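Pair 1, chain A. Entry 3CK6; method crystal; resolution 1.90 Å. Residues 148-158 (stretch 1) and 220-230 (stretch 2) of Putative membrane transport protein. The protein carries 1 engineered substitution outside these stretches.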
# COMPACT_ATOMS: atom_id res chain seq x y z
N LYS A 148 -21.64 1.87 -20.14
CA LYS A 148 -22.87 1.66 -19.35
C LYS A 148 -22.69 1.84 -17.84
O LYS A 148 -23.62 2.29 -17.15
CB LYS A 148 -23.51 0.29 -19.67
CG LYS A 148 -23.83 0.10 -21.17
CD LYS A 148 -24.73 1.20 -21.71
CE LYS A 148 -25.03 0.99 -23.18
NZ LYS A 148 -26.01 2.00 -23.70
N ILE A 149 -21.50 1.51 -17.32
CA ILE A 149 -21.19 1.79 -15.91
C ILE A 149 -21.17 3.30 -15.68
O ILE A 149 -21.77 3.80 -14.71
CB ILE A 149 -19.86 1.14 -15.45
CG1 ILE A 149 -19.98 -0.39 -15.41
CG2 ILE A 149 -19.49 1.67 -14.05
CD1 ILE A 149 -18.65 -1.15 -15.33
N ASP A 150 -20.51 4.04 -16.58
CA ASP A 150 -20.55 5.50 -16.53
C ASP A 150 -21.97 6.03 -16.46
O ASP A 150 -22.26 6.89 -15.64
CB ASP A 150 -19.83 6.14 -17.73
CG ASP A 150 -18.34 6.37 -17.47
OD1 ASP A 150 -17.98 6.66 -16.31
OD2 ASP A 150 -17.54 6.27 -18.44
N LEU A 151 -22.86 5.53 -17.33
CA LEU A 151 -24.25 6.00 -17.38
C LEU A 151 -24.94 5.77 -16.06
O LEU A 151 -25.66 6.65 -15.58
CB LEU A 151 -25.06 5.34 -18.52
CG LEU A 151 -24.96 5.98 -19.92
CD1 LEU A 151 -25.34 4.99 -21.03
CD2 LEU A 151 -25.78 7.29 -20.05
N TYR A 152 -24.73 4.59 -15.46
CA TYR A 152 -25.29 4.31 -14.14
C TYR A 152 -24.72 5.24 -13.06
O TYR A 152 -25.46 5.78 -12.24
CB TYR A 152 -25.11 2.84 -13.75
CG TYR A 152 -25.59 2.51 -12.36
CD1 TYR A 152 -26.95 2.55 -12.04
CD2 TYR A 152 -24.70 2.13 -11.36
CE1 TYR A 152 -27.39 2.24 -10.75
CE2 TYR A 152 -25.13 1.81 -10.08
CZ TYR A 152 -26.47 1.87 -9.78
OH TYR A 152 -26.88 1.56 -8.51
N LEU A 153 -23.40 5.43 -13.08
CA LEU A 153 -22.76 6.33 -12.12
C LEU A 153 -23.33 7.74 -12.17
O LEU A 153 -23.41 8.40 -11.14
CB LEU A 153 -21.24 6.35 -12.28
CG LEU A 153 -20.53 5.13 -11.68
CD1 LEU A 153 -19.03 5.13 -12.00
CD2 LEU A 153 -20.80 5.00 -10.15
N ASP A 154 -23.74 8.18 -13.36
CA ASP A 154 -24.43 9.46 -13.55
C ASP A 154 -25.72 9.55 -12.73
O ASP A 154 -26.03 10.60 -12.23
CB ASP A 154 -24.78 9.71 -15.02
CG ASP A 154 -23.58 10.11 -15.86
OD1 ASP A 154 -22.56 10.55 -15.29
OD2 ASP A 154 -23.68 9.99 -17.11
N THR A 155 -26.45 8.43 -12.62
CA THR A 155 -27.69 8.40 -11.84
C THR A 155 -27.37 8.53 -10.36
O THR A 155 -28.15 9.09 -9.60
CB THR A 155 -28.51 7.10 -12.08
OG1 THR A 155 -27.87 5.98 -11.46
CG2 THR A 155 -28.70 6.83 -13.56
N ILE A 156 -26.22 7.99 -9.96
CA ILE A 156 -25.78 8.11 -8.56
C ILE A 156 -25.35 9.55 -8.28
O ILE A 156 -25.73 10.14 -7.25
CB ILE A 156 -24.68 7.08 -8.20
CG1 ILE A 156 -25.30 5.66 -8.18
CG2 ILE A 156 -24.03 7.42 -6.85
CD1 ILE A 156 -24.29 4.52 -8.18
N GLU A 157 -24.61 10.13 -9.22
CA GLU A 157 -24.24 11.54 -9.14
C GLU A 157 -25.47 12.45 -8.94
O GLU A 157 -25.44 13.36 -8.10
CB GLU A 157 -23.44 11.96 -10.37
CG GLU A 157 -23.11 13.45 -10.39
CD GLU A 157 -22.26 13.84 -11.57
OE1 GLU A 157 -21.38 14.71 -11.39
OE2 GLU A 157 -22.46 13.27 -12.67
N GLU A 158 -26.55 12.19 -9.69
CA GLU A 158 -27.83 12.91 -9.54
C GLU A 158 -28.37 12.89 -8.11
O GLU A 158 -28.84 13.90 -7.59
CB GLU A 158 -28.91 12.29 -10.43
CG GLU A 158 -28.76 12.52 -11.93
CD GLU A 158 -30.11 12.75 -12.59
OE1 GLU A 158 -31.09 13.08 -11.87
OE2 GLU A 158 -30.19 12.61 -13.84
N THR A 220 -9.99 3.01 -14.91
CA THR A 220 -9.28 3.67 -13.81
C THR A 220 -10.05 4.92 -13.37
O THR A 220 -10.30 5.10 -12.18
CB THR A 220 -7.84 4.03 -14.21
OG1 THR A 220 -7.18 2.84 -14.63
CG2 THR A 220 -7.06 4.67 -13.04
N ARG A 221 -10.45 5.74 -14.35
CA ARG A 221 -11.30 6.91 -14.07
C ARG A 221 -12.58 6.52 -13.32
O ARG A 221 -12.95 7.18 -12.33
CB ARG A 221 -11.65 7.68 -15.35
CG ARG A 221 -12.75 8.79 -15.11
CD ARG A 221 -13.03 9.52 -16.46
NE ARG A 221 -13.48 8.59 -17.49
CZ ARG A 221 -14.66 7.97 -17.51
NH1 ARG A 221 -14.95 7.13 -18.49
NH2 ARG A 221 -15.56 8.18 -16.55
N ILE A 222 -13.25 5.46 -13.78
CA ILE A 222 -14.45 4.95 -13.09
C ILE A 222 -14.18 4.65 -11.61
O ILE A 222 -14.93 5.14 -10.73
CB ILE A 222 -15.09 3.75 -13.85
CG1 ILE A 222 -15.63 4.24 -15.21
CG2 ILE A 222 -16.16 3.01 -12.96
CD1 ILE A 222 -16.14 3.13 -16.14
N ASN A 223 -13.11 3.90 -11.33
CA ASN A 223 -12.72 3.56 -9.95
C ASN A 223 -12.46 4.80 -9.10
O ASN A 223 -12.92 4.87 -7.96
CB ASN A 223 -11.50 2.63 -9.91
CG ASN A 223 -11.89 1.17 -10.01
OD1 ASN A 223 -12.45 0.60 -9.08
ND2 ASN A 223 -11.63 0.56 -11.16
N GLU A 224 -11.77 5.79 -9.65
CA GLU A 224 -11.54 7.04 -8.94
C GLU A 224 -12.81 7.83 -8.66
O GLU A 224 -12.93 8.44 -7.62
CB GLU A 224 -10.53 7.92 -9.66
CG GLU A 224 -9.17 7.23 -9.75
CD GLU A 224 -8.17 7.92 -10.66
OE1 GLU A 224 -8.54 8.77 -11.53
OE2 GLU A 224 -6.97 7.58 -10.51
N THR A 225 -13.74 7.81 -9.61
CA THR A 225 -15.03 8.48 -9.46
C THR A 225 -15.86 7.85 -8.34
O THR A 225 -16.45 8.56 -7.52
CB THR A 225 -15.81 8.49 -10.79
OG1 THR A 225 -15.21 9.44 -11.66
CG2 THR A 225 -17.25 8.94 -10.55
N ILE A 226 -15.89 6.52 -8.33
CA ILE A 226 -16.53 5.76 -7.24
C ILE A 226 -15.98 6.17 -5.87
O ILE A 226 -16.76 6.42 -4.95
CB ILE A 226 -16.41 4.23 -7.47
CG1 ILE A 226 -17.31 3.81 -8.64
CG2 ILE A 226 -16.82 3.43 -6.18
CD1 ILE A 226 -17.23 2.37 -8.96
N GLU A 227 -14.66 6.24 -5.74
CA GLU A 227 -14.03 6.64 -4.47
C GLU A 227 -14.40 8.04 -4.08
O GLU A 227 -14.62 8.34 -2.91
CB GLU A 227 -12.51 6.49 -4.49
CG GLU A 227 -12.05 5.07 -4.59
CD GLU A 227 -12.47 4.22 -3.40
OE1 GLU A 227 -12.97 3.11 -3.63
OE2 GLU A 227 -12.30 4.67 -2.24
N PHE A 228 -14.51 8.91 -5.08
CA PHE A 228 -14.93 10.27 -4.84
C PHE A 228 -16.38 10.31 -4.35
O PHE A 228 -16.69 11.00 -3.37
CB PHE A 228 -14.78 11.14 -6.09
CG PHE A 228 -15.41 12.49 -5.95
CD1 PHE A 228 -14.94 13.40 -5.00
CD2 PHE A 228 -16.46 12.85 -6.78
CE1 PHE A 228 -15.52 14.66 -4.87
CE2 PHE A 228 -17.06 14.09 -6.66
CZ PHE A 228 -16.60 15.01 -5.69
N TYR A 229 -17.27 9.58 -5.02
CA TYR A 229 -18.69 9.56 -4.59
C TYR A 229 -18.84 8.98 -3.19
O TYR A 229 -19.65 9.46 -2.41
CB TYR A 229 -19.58 8.79 -5.57
CG TYR A 229 -19.76 9.46 -6.92
CD1 TYR A 229 -19.53 10.84 -7.10
CD2 TYR A 229 -20.18 8.73 -8.01
CE1 TYR A 229 -19.71 11.45 -8.34
CE2 TYR A 229 -20.37 9.32 -9.26
CZ TYR A 229 -20.13 10.67 -9.42
OH TYR A 229 -20.31 11.23 -10.67
N LEU A 230 -18.06 7.95 -2.88
CA LEU A 230 -18.06 7.37 -1.53
C LEU A 230 -17.58 8.41 -0.52
O LEU A 230 -18.08 8.45 0.60
CB LEU A 230 -17.20 6.13 -1.47
CG LEU A 230 -17.76 4.81 -1.99
CD1 LEU A 230 -16.60 3.85 -2.11
CD2 LEU A 230 -18.81 4.30 -1.02
O HOH W 1 -20.56 9.72 -12.81

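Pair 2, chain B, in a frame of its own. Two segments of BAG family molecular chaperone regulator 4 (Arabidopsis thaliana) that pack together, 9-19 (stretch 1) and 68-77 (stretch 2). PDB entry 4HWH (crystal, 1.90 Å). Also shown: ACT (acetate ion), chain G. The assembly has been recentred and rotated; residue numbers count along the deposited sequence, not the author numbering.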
# COMPACT_ATOMS: atom_id res chain seq x y z
N ALA B 9 9.10 -8.02 7.16
CA ALA B 9 9.37 -7.99 5.72
C ALA B 9 8.25 -7.28 4.97
O ALA B 9 8.50 -6.48 4.07
CB ALA B 9 9.55 -9.41 5.19
N VAL B 10 7.01 -7.58 5.34
CA VAL B 10 5.88 -6.91 4.72
C VAL B 10 5.89 -5.42 5.05
O VAL B 10 5.69 -4.58 4.17
CB VAL B 10 4.55 -7.52 5.18
CG1 VAL B 10 3.39 -6.62 4.77
CG2 VAL B 10 4.38 -8.91 4.59
N THR B 11 6.13 -5.11 6.32
CA THR B 11 6.17 -3.72 6.76
C THR B 11 7.14 -2.89 5.93
O THR B 11 6.84 -1.77 5.53
CB THR B 11 6.54 -3.61 8.26
OG1 THR B 11 5.48 -4.16 9.05
CG2 THR B 11 6.76 -2.16 8.65
N GLY B 12 8.31 -3.46 5.66
CA GLY B 12 9.32 -2.78 4.86
C GLY B 12 8.81 -2.50 3.46
O GLY B 12 9.11 -1.45 2.88
N GLU B 13 8.03 -3.43 2.91
CA GLU B 13 7.51 -3.26 1.57
C GLU B 13 6.38 -2.24 1.56
O GLU B 13 6.27 -1.42 0.65
CB GLU B 13 7.04 -4.60 1.01
CG GLU B 13 6.91 -4.59 -0.50
CD GLU B 13 8.19 -4.15 -1.17
OE1 GLU B 13 9.28 -4.51 -0.67
OE2 GLU B 13 8.11 -3.44 -2.20
N VAL B 14 5.54 -2.29 2.59
CA VAL B 14 4.45 -1.33 2.71
C VAL B 14 5.00 0.08 2.91
O VAL B 14 4.41 1.05 2.42
CB VAL B 14 3.48 -1.73 3.84
CG1 VAL B 14 2.39 -0.68 4.00
CG2 VAL B 14 2.87 -3.10 3.55
N ASP B 15 6.12 0.20 3.62
CA ASP B 15 6.78 1.50 3.76
C ASP B 15 7.13 2.07 2.40
O ASP B 15 6.87 3.24 2.12
CB ASP B 15 8.06 1.37 4.60
CG ASP B 15 7.77 1.25 6.09
OD1 ASP B 15 6.63 1.51 6.50
OD2 ASP B 15 8.71 0.90 6.84
N LYS B 16 7.72 1.25 1.54
CA LYS B 16 8.07 1.68 0.20
C LYS B 16 6.82 2.12 -0.56
O LYS B 16 6.83 3.14 -1.26
CB LYS B 16 8.79 0.56 -0.56
CG LYS B 16 10.23 0.35 -0.13
CD LYS B 16 10.86 -0.84 -0.85
CE LYS B 16 12.25 -1.14 -0.32
NZ LYS B 16 12.86 -2.31 -1.00
N LEU B 17 5.75 1.34 -0.44
CA LEU B 17 4.51 1.67 -1.11
C LEU B 17 3.89 2.95 -0.54
O LEU B 17 3.33 3.76 -1.27
CB LEU B 17 3.53 0.50 -1.04
CG LEU B 17 3.98 -0.70 -1.88
CD1 LEU B 17 3.19 -1.97 -1.54
CD2 LEU B 17 3.87 -0.37 -3.37
N SER B 18 4.01 3.13 0.77
CA SER B 18 3.49 4.34 1.39
C SER B 18 4.19 5.58 0.83
O SER B 18 3.54 6.58 0.54
CB SER B 18 3.66 4.28 2.91
OG SER B 18 3.26 5.50 3.51
N ASP B 19 5.51 5.50 0.67
CA ASP B 19 6.26 6.60 0.07
C ASP B 19 5.82 6.84 -1.38
O ASP B 19 5.69 7.98 -1.82
CB ASP B 19 7.77 6.32 0.11
CG ASP B 19 8.36 6.48 1.51
OD1 ASP B 19 7.70 7.09 2.37
OD2 ASP B 19 9.48 5.99 1.74
N ALA B 68 -2.08 -4.83 12.61
CA ALA B 68 -1.75 -3.42 12.44
C ALA B 68 -1.39 -3.12 10.99
O ALA B 68 -1.81 -2.11 10.43
CB ALA B 68 -0.60 -3.04 13.36
N GLU B 69 -0.61 -4.01 10.38
CA GLU B 69 -0.17 -3.81 9.00
C GLU B 69 -1.33 -3.95 8.03
O GLU B 69 -1.38 -3.27 7.00
CB GLU B 69 0.93 -4.81 8.65
CG GLU B 69 1.85 -4.32 7.57
CD GLU B 69 2.56 -3.04 7.96
OE1 GLU B 69 2.80 -2.20 7.06
OE2 GLU B 69 2.86 -2.86 9.15
N VAL B 70 -2.28 -4.83 8.35
CA VAL B 70 -3.46 -4.98 7.52
C VAL B 70 -4.22 -3.66 7.46
O VAL B 70 -4.66 -3.23 6.39
CB VAL B 70 -4.38 -6.11 8.05
CG1 VAL B 70 -5.73 -6.09 7.33
CG2 VAL B 70 -3.70 -7.46 7.87
N ARG B 71 -4.37 -3.02 8.61
CA ARG B 71 -5.08 -1.75 8.69
C ARG B 71 -4.36 -0.65 7.92
O ARG B 71 -4.99 0.17 7.26
CB ARG B 71 -5.30 -1.33 10.15
CG ARG B 71 -6.25 -2.25 10.91
CD ARG B 71 -6.45 -1.77 12.34
NE ARG B 71 -7.36 -2.64 13.08
CZ ARG B 71 -7.72 -2.44 14.35
NH1 ARG B 71 -7.25 -1.40 15.02
NH2 ARG B 71 -8.56 -3.28 14.94
N ARG B 72 -3.03 -0.65 8.02
CA ARG B 72 -2.22 0.35 7.32
C ARG B 72 -2.45 0.20 5.82
O ARG B 72 -2.61 1.18 5.10
CB ARG B 72 -0.74 0.17 7.67
CG ARG B 72 0.02 1.48 7.90
CD ARG B 72 1.12 1.74 6.86
NE ARG B 72 2.22 0.79 7.00
CZ ARG B 72 3.49 1.07 6.73
NH1 ARG B 72 4.41 0.12 6.88
NH2 ARG B 72 3.86 2.27 6.30
N ILE B 73 -2.48 -1.04 5.36
CA ILE B 73 -2.70 -1.32 3.94
C ILE B 73 -4.08 -0.84 3.49
O ILE B 73 -4.22 -0.20 2.44
CB ILE B 73 -2.52 -2.82 3.64
CG1 ILE B 73 -1.03 -3.19 3.73
CG2 ILE B 73 -3.08 -3.16 2.28
CD1 ILE B 73 -0.75 -4.68 3.55
N GLN B 74 -5.11 -1.15 4.28
CA GLN B 74 -6.46 -0.70 3.96
C GLN B 74 -6.52 0.82 3.83
O GLN B 74 -7.19 1.35 2.94
CB GLN B 74 -7.45 -1.21 5.01
CG GLN B 74 -7.48 -2.73 5.13
CD GLN B 74 -8.34 -3.21 6.28
OE1 GLN B 74 -8.42 -2.57 7.33
NE2 GLN B 74 -8.99 -4.36 6.09
N ASN B 75 -5.80 1.52 4.70
CA ASN B 75 -5.75 2.98 4.63
C ASN B 75 -5.08 3.47 3.35
O ASN B 75 -5.56 4.41 2.71
CB ASN B 75 -5.02 3.54 5.85
CG ASN B 75 -5.86 3.46 7.11
OD1 ASN B 75 -7.04 3.11 7.06
ND2 ASN B 75 -5.25 3.77 8.25
N LEU B 76 -3.97 2.84 2.98
CA LEU B 76 -3.29 3.18 1.73
C LEU B 76 -4.17 2.90 0.52
O LEU B 76 -4.19 3.67 -0.44
CB LEU B 76 -1.95 2.44 1.63
CG LEU B 76 -0.92 2.91 2.66
CD1 LEU B 76 0.32 2.01 2.66
CD2 LEU B 76 -0.54 4.35 2.41
N GLN B 77 -4.90 1.79 0.56
CA GLN B 77 -5.78 1.43 -0.54
C GLN B 77 -6.83 2.52 -0.76
O GLN B 77 -7.14 2.89 -1.89
CB GLN B 77 -6.47 0.09 -0.28
CG GLN B 77 -5.54 -1.13 -0.34
CD GLN B 77 -6.26 -2.43 0.02
OE1 GLN B 77 -6.72 -2.61 1.15
NE2 GLN B 77 -6.36 -3.34 -0.95
C ACT G . 1.27 5.27 6.13
O ACT G . 0.50 4.74 6.97
OXT ACT G . 2.42 4.79 6.06
CH3 ACT G . 0.82 6.42 5.27

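Two near-parallel helix pairs with one backbone arrangement and different side-chain solutions. In pair 1 the helix axes approach to 10.9 Å at 17°; in pair 2 they approach to 10.7 Å at 18°, and 14 central residues superpose with an RMSD of 0.3 Å.

Leu A153 matches Val B14, and both point toward the partner helix at the middle of the contact. Leu A153 reaches Ile A222 (CD1 to CG2, 3.7 Å) and Ile A226 (CD2 to CG1, 4.0 Å). The shorter Val B14 sits as a knob among Glu B69, Arg B72, Ile B73 and Leu B76, with its CG2 3.9 Å from CG1 of Ile B73 and its CG1 3.6 Å from CD1 of Leu B76. The isoleucines Ile A226 and Ile B73 coincide and share the m, t rotamer.

An apolar residue gives way to a charged one at Ile A222, matched by Glu B69. Ile A222 extends the apolar layer, its CG2 lying 3.8 Å from CG2 of Ile A149. Glu B69 is buried at the same place: its CG lies 3.9 Å from CG1 of Val B10, the match of Ile A149, while its carboxylate is engaged by Arg B72 through a salt bridge within the helix (NH1 to OE1, 2.8 Å).

Arg B72 matches Thr A225, whose CG2 only grazes CD1 of Leu A153 at 4.4 Å. The arginine instead crosses to the other helix, packs one face of its guanidinium over CG1 of Val B14, and donates from NH1 to OD1 of Asp B15 at 2.6 Å, a second salt bridge. Asp A154, the match of Asp B15, has no such partner; a water that donates to its OD1 at 3.3 Å also hydrogen-bonds OH of Tyr A229 at 2.6 Å.

Pair 1 places its direct salt bridge one turn earlier: Arg A221 NH1 donates to Asp A150 OD2 (2.7 Å) and Arg A221 NH2 to Asp A150 OD1 (2.9 Å). The matching residues are Ala B68, which makes no contact, and Thr B11, whose OG1 lies 2.9 Å from OE2 of Glu B69.

At the far end Tyr A229 matches Leu B76. The tyrosine ring spans further, its CD2 4.2 Å from CG2 of Ile A156 and its OH 3.2 Å from CB of Glu A157. Leu B76 meets the smaller Ser B18, the match of Glu A157, with CD1 4.0 Å from CB; there an acetate ion accepts from OG of Ser B18 (2.8 Å to OXT) and NH2 of Arg B72 (2.9 Å to OXT).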